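Local atomic coordinates of sialidase B (Streptococcus pneumoniae TIGR4, PDB entry 4XJA), a protein that hydrolyses the alpha-glycosidic linkages of terminal sialic acid residues in oligosaccharides, glycoproteins and glycolipids. Residues M258-Y263 with A285-S290. The protein carries 1 engineered substitution. Residues are numbered along the deposited sequence; the frame is centred on the assembly and turned at random.
Sequences MKFNDY and ASFIDS. With SFJ ((2R,3R,4R,5R,6R)-5-acetamido-2,3-difluoro-4-hydroxy-6-[(1R,2R)-1,2,3-trihydroxypropyl]tetrahydro-2H-pyran-2-carboxylic acid), chain F.
The carboxylate of D262 receives the backbone N-H of A285: OD2 lies 2.8 Å from A285 N in a nearly straight bond that uses the syn lone pair. With chi1 at 46°, the D262 carboxylate tucks in over its own backbone and faces A285, a place suited to an aspartate's short arm.

Beyond this bond the side-chain contacts are apolar and layered. The small methyl of A285 lies over one face of the F260 ring, with CB 3.4 Å from F260 CD2. Against the opposite face comes F287 in an offset stack, centroids 4.3 Å apart and planes at 16°, so that its CE2 and CZ atoms lie over the CD2–CE2 side of F260. The far face of F287 is taken by M258, whose CB stands 3.5 Å from the F287 ring centroid, almost on the normal, in a CH-pi contact. Phenylalanine suits both middle layers because a flat ring offers two faces. M258 SD reaches F287 CD1 obliquely at 3.5 Å, a Met-aromatic contact suited to a polarisable thioether.

F436 meets F287 edge-to-face, and V307 of strand 301-308 touches both phenylalanines. Two residues after F287, D289 grips the bound difluoro sialic acid analogue SFJ, its OD1 2.6 Å from SFJ O4 and its OD2 2.9 Å from SFJ N5. The buried stack thus backs a strand that leads into the sialic acid pocket of a six-bladed sialidase beta-propeller.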
loop_
_atom_site.group_PDB
_atom_site.type_symbol
_atom_site.label_atom_id
_atom_site.label_comp_id
_atom_site.label_asym_id
_atom_site.label_seq_id
_atom_site.Cartn_x
_atom_site.Cartn_y
_atom_site.Cartn_z
ATOM N N MET A 258 9.634 -12.558 -3.452
ATOM C CA MET A 258 10.074 -12.409 -4.836
ATOM C C MET A 258 10.865 -11.118 -4.968
ATOM O O MET A 258 10.386 -10.049 -4.593
ATOM C CB MET A 258 8.876 -12.360 -5.792
ATOM C CG MET A 258 8.052 -13.649 -5.851
ATOM S SD MET A 258 6.844 -13.623 -7.198
ATOM C CE MET A 258 6.009 -15.202 -6.962
ATOM N N LYS A 259 12.073 -11.210 -5.518
ATOM C CA LYS A 259 12.888 -10.016 -5.685
ATOM C C LYS A 259 13.779 -10.106 -6.912
ATOM O O LYS A 259 14.149 -11.202 -7.347
ATOM C CB LYS A 259 13.702 -9.716 -4.415
ATOM C CG LYS A 259 14.734 -10.754 -4.047
ATOM C CD LYS A 259 16.146 -10.216 -4.255
ATOM C CE LYS A 259 16.420 -8.945 -3.462
ATOM N NZ LYS A 259 17.401 -8.047 -4.213
ATOM N N PHE A 260 14.082 -8.940 -7.476
ATOM C CA PHE A 260 15.003 -8.804 -8.594
ATOM C C PHE A 260 16.198 -7.970 -8.116
ATOM O O PHE A 260 16.055 -7.160 -7.202
ATOM C CB PHE A 260 14.305 -8.075 -9.751
ATOM C CG PHE A 260 13.457 -8.956 -10.618
ATOM C CD1 PHE A 260 13.938 -10.174 -11.097
ATOM C CD2 PHE A 260 12.168 -8.562 -10.970
ATOM C CE1 PHE A 260 13.147 -10.983 -11.928
ATOM C CE2 PHE A 260 11.370 -9.369 -11.788
ATOM C CZ PHE A 260 11.865 -10.574 -12.274
ATOM N N ASN A 261 17.364 -8.158 -8.731
ATOM C CA ASN A 261 18.576 -7.462 -8.281
ATOM C C ASN A 261 19.155 -6.497 -9.312
ATOM O O ASN A 261 20.242 -5.933 -9.088
ATOM C CB ASN A 261 19.683 -8.462 -7.892
ATOM C CG ASN A 261 19.233 -9.474 -6.859
ATOM O OD1 ASN A 261 18.814 -9.116 -5.764
ATOM N ND2 ASN A 261 19.316 -10.753 -7.214
ATOM N N ASP A 262 18.456 -6.299 -10.432
ATOM C CA ASP A 262 18.997 -5.449 -11.496
ATOM C C ASP A 262 19.175 -4.006 -11.020
ATOM O O ASP A 262 20.070 -3.295 -11.481
ATOM C CB ASP A 262 18.160 -5.509 -12.795
ATOM C CG ASP A 262 16.651 -5.399 -12.557
ATOM O OD1 ASP A 262 16.165 -5.799 -11.474
ATOM O OD2 ASP A 262 15.943 -4.930 -13.482
ATOM N N TYR A 263 18.338 -3.592 -10.075
ATOM C CA TYR A 263 18.443 -2.270 -9.451
ATOM C C TYR A 263 18.635 -2.434 -7.943
ATOM O O TYR A 263 18.085 -3.359 -7.335
ATOM C CB TYR A 263 17.176 -1.445 -9.723
ATOM C CG TYR A 263 17.178 -0.681 -11.037
ATOM C CD1 TYR A 263 17.293 -1.346 -12.252
ATOM C CD2 TYR A 263 17.059 0.700 -11.057
ATOM C CE1 TYR A 263 17.295 -0.656 -13.452
ATOM C CE2 TYR A 263 17.057 1.409 -12.258
ATOM C CZ TYR A 263 17.174 0.719 -13.450
ATOM O OH TYR A 263 17.175 1.393 -14.649
ATOM N N ALA A 285 13.186 -4.335 -13.639
ATOM C CA ALA A 285 12.156 -5.366 -13.625
ATOM C C ALA A 285 11.419 -5.263 -12.296
ATOM O O ALA A 285 11.934 -4.665 -11.341
ATOM C CB ALA A 285 12.778 -6.742 -13.807
ATOM N N SER A 286 10.214 -5.823 -12.216
ATOM C CA SER A 286 9.445 -5.728 -10.970
ATOM C C SER A 286 8.434 -6.856 -10.789
ATOM O O SER A 286 8.114 -7.579 -11.739
ATOM C CB SER A 286 8.738 -4.374 -10.864
ATOM O OG SER A 286 7.878 -4.148 -11.971
ATOM N N PHE A 287 7.947 -6.998 -9.556
ATOM C CA PHE A 287 6.815 -7.867 -9.225
ATOM C C PHE A 287 5.684 -6.972 -8.744
ATOM O O PHE A 287 5.940 -5.898 -8.231
ATOM C CB PHE A 287 7.205 -8.833 -8.100
ATOM C CG PHE A 287 8.321 -9.768 -8.471
ATOM C CD1 PHE A 287 8.054 -10.957 -9.129
ATOM C CD2 PHE A 287 9.636 -9.447 -8.174
ATOM C CE1 PHE A 287 9.084 -11.820 -9.482
ATOM C CE2 PHE A 287 10.668 -10.301 -8.511
ATOM C CZ PHE A 287 10.394 -11.490 -9.166
ATOM N N ILE A 288 4.434 -7.392 -8.905
ATOM C CA ILE A 288 3.327 -6.539 -8.472
ATOM C C ILE A 288 2.061 -7.360 -8.261
ATOM O O ILE A 288 1.809 -8.299 -9.017
ATOM C CB ILE A 288 3.106 -5.366 -9.484
ATOM C CG1 ILE A 288 1.943 -4.465 -9.075
ATOM C CG2 ILE A 288 2.922 -5.882 -10.919
ATOM C CD1 ILE A 288 1.877 -3.207 -9.919
ATOM N N ASP A 289 1.299 -7.018 -7.218
ATOM C CA ASP A 289 0.021 -7.666 -6.896
ATOM C C ASP A 289 0.174 -9.133 -6.486
ATOM O O ASP A 289 0.093 -10.029 -7.327
ATOM C CB ASP A 289 -0.975 -7.554 -8.062
ATOM C CG ASP A 289 -1.406 -6.119 -8.340
ATOM O OD1 ASP A 289 -1.083 -5.228 -7.529
ATOM O OD2 ASP A 289 -2.090 -5.889 -9.366
ATOM N N SER A 290 0.378 -9.379 -5.197
ATOM C CA SER A 290 0.562 -10.739 -4.710
ATOM C C SER A 290 -0.716 -11.296 -4.097
ATOM O O SER A 290 -1.651 -10.556 -3.770
ATOM C CB SER A 290 1.718 -10.829 -3.693
ATOM O OG SER A 290 1.547 -9.955 -2.581
HETATM C C11 SFJ F . -0.842 -4.959 -12.480
HETATM C C9 SFJ F . -4.708 -0.196 -13.898
HETATM C C10 SFJ F . -1.194 -3.547 -12.009
HETATM C C1 SFJ F . -5.080 0.715 -8.530
HETATM C C7 SFJ F . -3.124 -0.582 -12.147
HETATM C C4 SFJ F . -2.441 -2.234 -8.766
HETATM C C3 SFJ F . -2.911 -0.833 -8.204
HETATM C C5 SFJ F . -2.295 -2.155 -10.304
HETATM C C6 SFJ F . -3.532 -1.582 -10.983
HETATM C C2 SFJ F . -3.956 -0.082 -9.263
HETATM N N5 SFJ F . -1.950 -3.438 -10.895
HETATM O O10 SFJ F . -0.756 -2.597 -12.609
HETATM O O9 SFJ F . -3.640 -0.333 -14.782
HETATM O O1A SFJ F . -6.206 0.734 -9.043
HETATM O O8 SFJ F . -5.254 0.695 -11.855
HETATM O O7 SFJ F . -1.897 0.147 -12.014
HETATM O O4 SFJ F . -1.320 -2.730 -8.178
HETATM O O6 SFJ F . -4.462 -1.044 -10.100
HETATM F FAI SFJ F . -2.037 -0.253 -8.027
HETATM F FAJ SFJ F . -3.500 0.866 -9.945
HETATM O O1B SFJ F . -4.675 1.325 -7.540
HETATM C C8 SFJ F . -4.175 0.438 -12.691
#